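Local coordinates for uncharacterized protein TCIL3000_10_9440 (Trypanosoma congolense, PDB 5KMX) that is of unknown function but forms the bilobed ectodomain of an insect stage surface antigen, a membrane protein that may act as a sensor, at residues P10-N22 with D207-E221. Sequence-based numbering, arbitrary orientation.
Sequences PRDDFKEAVNAFN and DPFIAFQQLTEGREE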
ATOM      1  N   PRO A  10       6.152  19.826   9.310  1.00100.96           N
ATOM      2  CA  PRO A  10       4.920  19.031   9.342  1.00 98.92           C
ATOM      3  C   PRO A  10       4.117  19.167   8.044  1.00 97.23           C
ATOM      4  O   PRO A  10       4.367  18.412   7.103  1.00 93.64           O
ATOM      5  CB  PRO A  10       4.169  19.611  10.545  1.00103.64           C
ATOM      6  CG  PRO A  10       4.631  21.027  10.626  1.00100.26           C
ATOM      7  CD  PRO A  10       6.069  21.013  10.182  1.00103.00           C
ATOM      8  N   ARG A  11       3.176  20.105   7.992  1.00100.67           N
ATOM      9  CA  ARG A  11       2.421  20.362   6.769  1.00 94.67           C
ATOM     10  C   ARG A  11       3.292  21.094   5.753  1.00 93.64           C
ATOM     11  O   ARG A  11       3.075  20.991   4.545  1.00 94.12           O
ATOM     12  CB  ARG A  11       1.162  21.179   7.068  1.00 94.55           C
ATOM     13  CG  ARG A  11      -0.094  20.346   7.274  1.00 98.04           C
ATOM     14  CD  ARG A  11      -1.258  21.215   7.731  1.00101.56           C
ATOM     15  NE  ARG A  11      -1.565  22.283   6.776  1.00 98.56           N
ATOM     16  CZ  ARG A  11      -2.621  22.304   5.963  1.00 99.44           C
ATOM     17  NH1 ARG A  11      -2.793  23.330   5.139  1.00 94.30           N
ATOM     18  NH2 ARG A  11      -3.510  21.316   5.965  1.00 99.64           N
ATOM     19  N   ASP A  12       4.278  21.832   6.252  1.00 91.85           N
ATOM     20  CA  ASP A  12       5.180  22.592   5.394  1.00 97.14           C
ATOM     21  C   ASP A  12       6.066  21.682   4.551  1.00 88.47           C
ATOM     22  O   ASP A  12       6.374  21.996   3.402  1.00 87.29           O
ATOM     23  CB  ASP A  12       6.051  23.527   6.234  1.00105.55           C
ATOM     24  CG  ASP A  12       5.334  24.809   6.610  1.00104.02           C
ATOM     25  OD1 ASP A  12       4.476  24.770   7.517  1.00100.63           O
ATOM     26  OD2 ASP A  12       5.634  25.856   5.999  1.00 98.05           O
ATOM     27  N   ASP A  13       6.490  20.562   5.129  1.00 84.84           N
ATOM     28  CA  ASP A  13       7.290  19.591   4.391  1.00 83.48           C
ATOM     29  C   ASP A  13       6.487  19.004   3.231  1.00 76.18           C
ATOM     30  O   ASP A  13       7.033  18.736   2.162  1.00 81.59           O
ATOM     31  CB  ASP A  13       7.775  18.474   5.316  1.00 82.53           C
ATOM     32  CG  ASP A  13       8.995  18.872   6.124  1.00 85.77           C
ATOM     33  OD1 ASP A  13       9.213  20.086   6.322  1.00 92.19           O
ATOM     34  OD2 ASP A  13       9.736  17.968   6.563  1.00 84.05           O
ATOM     35  N   PHE A  14       5.192  18.796   3.453  1.00 79.78           N
ATOM     36  CA  PHE A  14       4.301  18.317   2.400  1.00 79.90           C
ATOM     37  C   PHE A  14       4.107  19.381   1.325  1.00 82.39           C
ATOM     38  O   PHE A  14       4.122  19.078   0.136  1.00 82.18           O
ATOM     39  CB  PHE A  14       2.943  17.913   2.975  1.00 73.53           C
ATOM     40  CG  PHE A  14       2.026  17.290   1.964  1.00 69.17           C
ATOM     41  CD1 PHE A  14       2.294  16.028   1.463  1.00 62.53           C
ATOM     42  CD2 PHE A  14       0.905  17.965   1.505  1.00 75.67           C
ATOM     43  CE1 PHE A  14       1.463  15.446   0.528  1.00 60.30           C
ATOM     44  CE2 PHE A  14       0.066  17.383   0.569  1.00 75.05           C
ATOM     45  CZ  PHE A  14       0.347  16.123   0.081  1.00 68.41           C
ATOM     46  N   LYS A  15       3.901  20.621   1.761  1.00 89.71           N
ATOM     47  CA  LYS A  15       3.870  21.770   0.859  1.00 89.08           C
ATOM     48  C   LYS A  15       5.096  21.785  -0.047  1.00 82.62           C
ATOM     49  O   LYS A  15       5.001  22.067  -1.241  1.00 81.55           O
ATOM     50  CB  LYS A  15       3.815  23.072   1.659  1.00 94.43           C
ATOM     51  CG  LYS A  15       2.425  23.574   2.016  1.00102.22           C
ATOM     52  CD  LYS A  15       2.524  24.920   2.725  1.00109.67           C
ATOM     53  CE  LYS A  15       1.161  25.514   3.032  1.00114.91           C
ATOM     54  NZ  LYS A  15       1.280  26.858   3.664  1.00112.58           N
ATOM     55  N   GLU A  16       6.248  21.482   0.542  1.00 82.31           N
ATOM     56  CA  GLU A  16       7.516  21.477  -0.174  1.00 91.34           C
ATOM     57  C   GLU A  16       7.522  20.421  -1.277  1.00 81.55           C
ATOM     58  O   GLU A  16       8.081  20.635  -2.354  1.00 81.86           O
ATOM     59  CB  GLU A  16       8.667  21.230   0.808  1.00 99.97           C
ATOM     60  CG  GLU A  16      10.053  21.473   0.235  1.00114.50           C
ATOM     61  CD  GLU A  16      11.153  21.344   1.278  1.00120.14           C
ATOM     62  OE1 GLU A  16      10.847  21.422   2.487  1.00109.96           O
ATOM     63  OE2 GLU A  16      12.325  21.158   0.886  1.00121.66           O
ATOM     64  N   ALA A  17       6.885  19.285  -1.007  1.00 74.45           N
ATOM     65  CA  ALA A  17       6.856  18.172  -1.951  1.00 72.79           C
ATOM     66  C   ALA A  17       5.863  18.413  -3.086  1.00 72.21           C
ATOM     67  O   ALA A  17       6.160  18.136  -4.248  1.00 68.24           O
ATOM     68  CB  ALA A  17       6.515  16.878  -1.225  1.00 69.08           C
ATOM     69  N   VAL A  18       4.684  18.923  -2.746  1.00 73.06           N
ATOM     70  CA  VAL A  18       3.625  19.136  -3.732  1.00 68.60           C
ATOM     71  C   VAL A  18       4.052  20.129  -4.812  1.00 71.79           C
ATOM     72  O   VAL A  18       3.781  19.925  -5.995  1.00 73.13           O
ATOM     73  CB  VAL A  18       2.326  19.646  -3.069  1.00 72.33           C
ATOM     74  CG1 VAL A  18       1.257  19.942  -4.122  1.00 77.71           C
ATOM     75  CG2 VAL A  18       1.814  18.636  -2.050  1.00 74.16           C
ATOM     76  N   ASN A  19       4.712  21.205  -4.399  1.00 75.34           N
ATOM     77  CA  ASN A  19       5.119  22.252  -5.329  1.00 80.54           C
ATOM     78  C   ASN A  19       6.257  21.816  -6.247  1.00 75.99           C
ATOM     79  O   ASN A  19       6.309  22.208  -7.413  1.00 72.81           O
ATOM     80  CB  ASN A  19       5.532  23.507  -4.560  1.00 81.77           C
ATOM     81  CG  ASN A  19       4.359  24.184  -3.876  1.00 82.02           C
ATOM     82  OD1 ASN A  19       3.242  24.195  -4.396  1.00 79.04           O
ATOM     83  ND2 ASN A  19       4.607  24.753  -2.703  1.00 85.48           N
ATOM     84  N   ALA A  20       7.165  21.004  -5.716  1.00 78.11           N
ATOM     85  CA  ALA A  20       8.316  20.536  -6.480  1.00 75.85           C
ATOM     86  C   ALA A  20       7.925  19.470  -7.500  1.00 75.16           C
ATOM     87  O   ALA A  20       8.632  19.254  -8.484  1.00 76.02           O
ATOM     88  CB  ALA A  20       9.378  19.991  -5.540  1.00 69.46           C
ATOM     89  N   PHE A  21       6.795  18.813  -7.263  1.00 74.99           N
ATOM     90  CA  PHE A  21       6.377  17.676  -8.078  1.00 70.07           C
ATOM     91  C   PHE A  21       6.071  18.060  -9.525  1.00 70.29           C
ATOM     92  O   PHE A  21       5.294  18.981  -9.782  1.00 65.74           O
ATOM     93  CB  PHE A  21       5.150  17.013  -7.449  1.00 68.59           C
ATOM     94  CG  PHE A  21       4.607  15.866  -8.248  1.00 66.49           C
ATOM     95  CD1 PHE A  21       5.390  14.753  -8.509  1.00 59.26           C
ATOM     96  CD2 PHE A  21       3.309  15.894  -8.730  1.00 60.74           C
ATOM     97  CE1 PHE A  21       4.890  13.694  -9.240  1.00 57.56           C
ATOM     98  CE2 PHE A  21       2.804  14.838  -9.460  1.00 63.04           C
ATOM     99  CZ  PHE A  21       3.596  13.736  -9.717  1.00 65.76           C
ATOM    100  N   ASN A  22       6.694  17.341 -10.458  1.00 67.78           N
ATOM    101  CA  ASN A  22       6.448  17.514 -11.887  1.00 63.36           C
ATOM    102  C   ASN A  22       5.927  16.215 -12.505  1.00 66.58           C
ATOM    103  O   ASN A  22       6.691  15.267 -12.686  1.00 67.96           O
ATOM    104  CB  ASN A  22       7.725  17.960 -12.600  1.00 78.11           C
ATOM    105  CG  ASN A  22       7.537  18.095 -14.100  1.00 71.60           C
ATOM    106  OD1 ASN A  22       6.424  18.302 -14.583  1.00 66.83           O
ATOM    107  ND2 ASN A  22       8.631  17.978 -14.845  1.00 76.72           N
ATOM    108  N   ASP A 207       6.095  11.760  -5.876  1.00 56.29           N
ATOM    109  CA  ASP A 207       4.642  11.859  -5.952  1.00 61.08           C
ATOM    110  C   ASP A 207       4.071  12.299  -4.606  1.00 55.20           C
ATOM    111  O   ASP A 207       4.495  11.800  -3.564  1.00 55.17           O
ATOM    112  CB  ASP A 207       4.026  10.522  -6.368  1.00 52.72           C
ATOM    113  CG  ASP A 207       2.564  10.650  -6.757  1.00 53.17           C
ATOM    114  OD1 ASP A 207       1.708  10.686  -5.850  1.00 60.10           O
ATOM    115  OD2 ASP A 207       2.270  10.716  -7.968  1.00 57.84           O
ATOM    116  N   PRO A 208       3.111  13.240  -4.622  1.00 53.07           N
ATOM    117  CA  PRO A 208       2.545  13.718  -3.353  1.00 59.32           C
ATOM    118  C   PRO A 208       1.855  12.622  -2.545  1.00 59.17           C
ATOM    119  O   PRO A 208       1.781  12.742  -1.325  1.00 53.93           O
ATOM    120  CB  PRO A 208       1.537  14.791  -3.790  1.00 57.69           C
ATOM    121  CG  PRO A 208       1.308  14.569  -5.236  1.00 63.66           C
ATOM    122  CD  PRO A 208       2.558  13.966  -5.778  1.00 55.11           C
ATOM    123  N   PHE A 209       1.364  11.577  -3.209  1.00 55.99           N
ATOM    124  CA  PHE A 209       0.735  10.462  -2.506  1.00 50.21           C
ATOM    125  C   PHE A 209       1.723   9.807  -1.547  1.00 60.20           C
ATOM    126  O   PHE A 209       1.374   9.484  -0.411  1.00 57.89           O
ATOM    127  CB  PHE A 209       0.198   9.428  -3.499  1.00 51.51           C
ATOM    128  CG  PHE A 209      -0.382   8.203  -2.848  1.00 51.77           C
ATOM    129  CD1 PHE A 209      -1.644   8.233  -2.276  1.00 65.27           C
ATOM    130  CD2 PHE A 209       0.333   7.018  -2.815  1.00 57.45           C
ATOM    131  CE1 PHE A 209      -2.176   7.104  -1.680  1.00 62.55           C
ATOM    132  CE2 PHE A 209      -0.194   5.888  -2.222  1.00 56.33           C
ATOM    133  CZ  PHE A 209      -1.450   5.930  -1.654  1.00 60.63           C
ATOM    134  N   ILE A 210       2.956   9.619  -2.008  1.00 60.36           N
ATOM    135  CA  ILE A 210       4.002   9.044  -1.175  1.00 61.48           C
ATOM    136  C   ILE A 210       4.428  10.039  -0.099  1.00 51.78           C
ATOM    137  O   ILE A 210       4.650   9.661   1.051  1.00 54.23           O
ATOM    138  CB  ILE A 210       5.228   8.630  -2.014  1.00 49.67           C
ATOM    139  CG1 ILE A 210       4.826   7.559  -3.034  1.00 50.41           C
ATOM    140  CG2 ILE A 210       6.350   8.120  -1.109  1.00 47.03           C
ATOM    141  CD1 ILE A 210       5.954   7.103  -3.936  1.00 50.33           C
ATOM    142  N   ALA A 211       4.552  11.306  -0.484  1.00 53.41           N
ATOM    143  CA  ALA A 211       4.916  12.360   0.456  1.00 58.50           C
ATOM    144  C   ALA A 211       3.843  12.487   1.527  1.00 60.05           C
ATOM    145  O   ALA A 211       4.147  12.673   2.706  1.00 63.84           O
ATOM    146  CB  ALA A 211       5.106  13.681  -0.268  1.00 56.35           C
ATOM    147  N   PHE A 212       2.587  12.390   1.105  1.00 60.16           N
ATOM    148  CA  PHE A 212       1.466  12.374   2.033  1.00 68.36           C
ATOM    149  C   PHE A 212       1.654  11.207   2.992  1.00 63.90           C
ATOM    150  O   PHE A 212       1.737  11.398   4.199  1.00 68.16           O
ATOM    151  CB  PHE A 212       0.136  12.259   1.276  1.00 64.25           C
ATOM    152  CG  PHE A 212      -1.091  12.493   2.127  1.00 66.38           C
ATOM    153  CD1 PHE A 212      -0.993  12.958   3.429  1.00 70.17           C
ATOM    154  CD2 PHE A 212      -2.352  12.242   1.609  1.00 69.14           C
ATOM    155  CE1 PHE A 212      -2.128  13.168   4.193  1.00 72.21           C
ATOM    156  CE2 PHE A 212      -3.487  12.449   2.370  1.00 74.72           C
ATOM    157  CZ  PHE A 212      -3.375  12.913   3.660  1.00 71.38           C
ATOM    158  N   GLN A 213       1.759  10.004   2.434  1.00 62.39           N
ATOM    159  CA  GLN A 213       1.944   8.782   3.213  1.00 63.18           C
ATOM    160  C   GLN A 213       3.096   8.873   4.215  1.00 65.92           C
ATOM    161  O   GLN A 213       2.953   8.475   5.370  1.00 66.89           O
ATOM    162  CB  GLN A 213       2.187   7.602   2.269  1.00 67.30           C
ATOM    163  CG  GLN A 213       0.929   7.084   1.587  1.00 59.36           C
ATOM    164  CD  GLN A 213       0.115   6.155   2.470  1.00 54.81           C
ATOM    165  OE1 GLN A 213       0.622   5.590   3.438  1.00 54.09           O
ATOM    166  NE2 GLN A 213      -1.158   5.990   2.133  1.00 56.16           N
ATOM    167  N   GLN A 214       4.233   9.395   3.768  1.00 66.59           N
ATOM    168  CA  GLN A 214       5.428   9.464   4.605  1.00 67.77           C
ATOM    169  C   GLN A 214       5.252  10.431   5.771  1.00 71.22           C
ATOM    170  O   GLN A 214       5.307  10.036   6.935  1.00 74.42           O
ATOM    171  CB  GLN A 214       6.640   9.888   3.773  1.00 60.93           C
ATOM    172  CG  GLN A 214       7.943   9.951   4.562  1.00 60.90           C
ATOM    173  CD  GLN A 214       9.121  10.388   3.714  1.00 78.30           C
ATOM    174  OE1 GLN A 214       9.993   9.585   3.383  1.00 87.08           O
ATOM    175  NE2 GLN A 214       9.155  11.668   3.360  1.00 79.27           N
ATOM    176  N   LEU A 215       5.048  11.701   5.441  1.00 70.77           N
ATOM    177  CA  LEU A 215       4.967  12.765   6.436  1.00 71.92           C
ATOM    178  C   LEU A 215       3.835  12.545   7.431  1.00 69.52           C
ATOM    179  O   LEU A 215       3.869  13.060   8.549  1.00 66.43           O
ATOM    180  CB  LEU A 215       4.778  14.111   5.737  1.00 70.11           C
ATOM    181  CG  LEU A 215       5.856  14.485   4.721  1.00 73.88           C
ATOM    182  CD1 LEU A 215       5.402  15.665   3.883  1.00 74.18           C
ATOM    183  CD2 LEU A 215       7.166  14.796   5.427  1.00 74.25           C
ATOM    184  N   THR A 216       2.839  11.772   7.012  1.00 68.68           N
ATOM    185  CA  THR A 216       1.603  11.628   7.768  1.00 70.02           C
ATOM    186  C   THR A 216       1.432  10.248   8.393  1.00 72.51           C
ATOM    187  O   THR A 216       1.019  10.136   9.550  1.00 78.70           O
ATOM    188  CB  THR A 216       0.393  11.900   6.863  1.00 70.88           C
ATOM    189  OG1 THR A 216       0.372  13.281   6.484  1.00 80.12           O
ATOM    190  CG2 THR A 216      -0.874  11.563   7.560  1.00 79.94           C
ATOM    191  N   GLU A 217       1.703   9.210   7.602  1.00 81.37           N
ATOM    192  CA  GLU A 217       1.503   7.811   7.994  1.00 77.41           C
ATOM    193  C   GLU A 217       0.013   7.458   8.130  1.00 85.60           C
ATOM    194  O   GLU A 217      -0.418   6.429   7.608  1.00 76.87           O
ATOM    195  CB  GLU A 217       2.266   7.494   9.292  1.00 74.33           C
ATOM    196  CG  GLU A 217       1.706   6.342  10.125  1.00 87.21           C
ATOM    197  CD  GLU A 217       2.442   6.170  11.444  1.00 95.03           C
ATOM    198  OE1 GLU A 217       1.938   5.435  12.319  1.00 86.72           O
ATOM    199  OE2 GLU A 217       3.522   6.777  11.605  1.00 97.63           O
ATOM    200  N   GLY A 218      -0.769   8.303   8.806  1.00 87.45           N
ATOM    201  CA  GLY A 218      -2.179   8.025   9.056  1.00 81.96           C
ATOM    202  C   GLY A 218      -3.174   8.957   8.377  1.00 86.50           C
ATOM    203  O   GLY A 218      -4.220   9.270   8.945  1.00 92.55           O
ATOM    204  N   ARG A 219      -2.849   9.397   7.165  1.00 84.24           N
ATOM    205  CA  ARG A 219      -3.747  10.201   6.327  1.00 79.53           C
ATOM    206  C   ARG A 219      -4.383  11.444   6.976  1.00 90.55           C
ATOM    207  O   ARG A 219      -5.430  11.906   6.520  1.00 84.63           O
ATOM    208  CB  ARG A 219      -4.870   9.306   5.799  1.00 87.82           C
ATOM    209  CG  ARG A 219      -4.395   8.149   4.931  1.00 84.22           C
ATOM    210  CD  ARG A 219      -3.624   8.634   3.713  1.00 80.26           C
ATOM    211  NE  ARG A 219      -3.688   7.677   2.607  1.00 89.35           N
ATOM    212  CZ  ARG A 219      -4.573   7.725   1.613  1.00 96.45           C
ATOM    213  NH1 ARG A 219      -5.487   8.690   1.565  1.00100.97           N
ATOM    214  NH2 ARG A 219      -4.545   6.805   0.659  1.00 93.10           N
ATOM    215  N   GLU A 220      -3.761  12.000   8.013  1.00 92.44           N
ATOM    216  CA  GLU A 220      -4.206  13.281   8.563  1.00 84.30           C
ATOM    217  C   GLU A 220      -3.053  14.110   9.138  1.00 84.30           C
ATOM    218  O   GLU A 220      -2.114  13.569   9.722  1.00 87.31           O
ATOM    219  CB  GLU A 220      -5.260  13.046   9.647  1.00 90.56           C
ATOM    220  CG  GLU A 220      -4.671  12.621  10.984  1.00 91.62           C
ATOM    221  CD  GLU A 220      -5.648  11.851  11.851  1.00101.94           C
ATOM    222  OE1 GLU A 220      -5.193  11.194  12.811  1.00103.78           O
ATOM    223  OE2 GLU A 220      -6.867  11.906  11.582  1.00108.16           O
ATOM    224  N   GLU A 221      -3.141  15.428   8.970  1.00 84.31           N
ATOM    225  CA  GLU A 221      -2.154  16.360   9.517  1.00 87.84           C
ATOM    226  C   GLU A 221      -2.778  17.254  10.585  1.00 93.65           C
ATOM    227  O   GLU A 221      -2.704  16.958  11.778  1.00 85.81           O
ATOM    228  CB  GLU A 221      -1.557  17.217   8.402  1.00 84.73           C
ATOM    229  CG  GLU A 221      -0.302  16.623   7.781  1.00 92.26           C
ATOM    230  CD  GLU A 221      -0.079  17.061   6.343  1.00 92.73           C
ATOM    231  OE1 GLU A 221      -1.067  17.359   5.636  1.00 91.50           O
ATOM    232  OE2 GLU A 221       1.093  17.107   5.916  1.00 91.70           O
TER
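Phe14 is a knob set among Pro208, Ala211, Phe212 and Leu215. With chi1 at -175°, its ring swings away from its own backbone N and enters helix 208-216 edge-first. Its CE1 comes 3.3 Å from Pro208 O and 3.5 Å from Phe212 CB. The Phe14 and Phe212 rings meet obliquely, with planes at 53°. Val18 CG2 lies over one Phe14 face, and Phe50 meets the ring edge-to-face. Leu215 CD1 is 3.5 Å from Phe14 CB. One turn on, Ala17 CB meets Ala211 CB at 3.6 Å. Where helix 11-20 finishes, Pro208 CD makes a CH-pi contact over the Phe21 face, 3.6 Å from the ring centroid. At the start of helix 11-20, the Glu221 side chain crosses that of Arg11 at a slant, CD 3.4 Å from Arg11 CG. Their charged ends do not pair; Arg11 NH2 hydrogen-bonds to Pro48 O.

Asp207 OD1 caps its own helix at Phe209 N and hydrogen-bonds to Thr55 OG1; OD2 takes Val56 N, tying the helix start to strand 53-63. This antiparallel helix pair (169°, axes 9.3 Å apart) brings the first and last modelled parts of the chain side by side. It packs on the mixed sheet: Ile53 of strand 53-63 touches Phe14, Val18 and Pro208, and Leu45 of strand 36-45 touches Phe212.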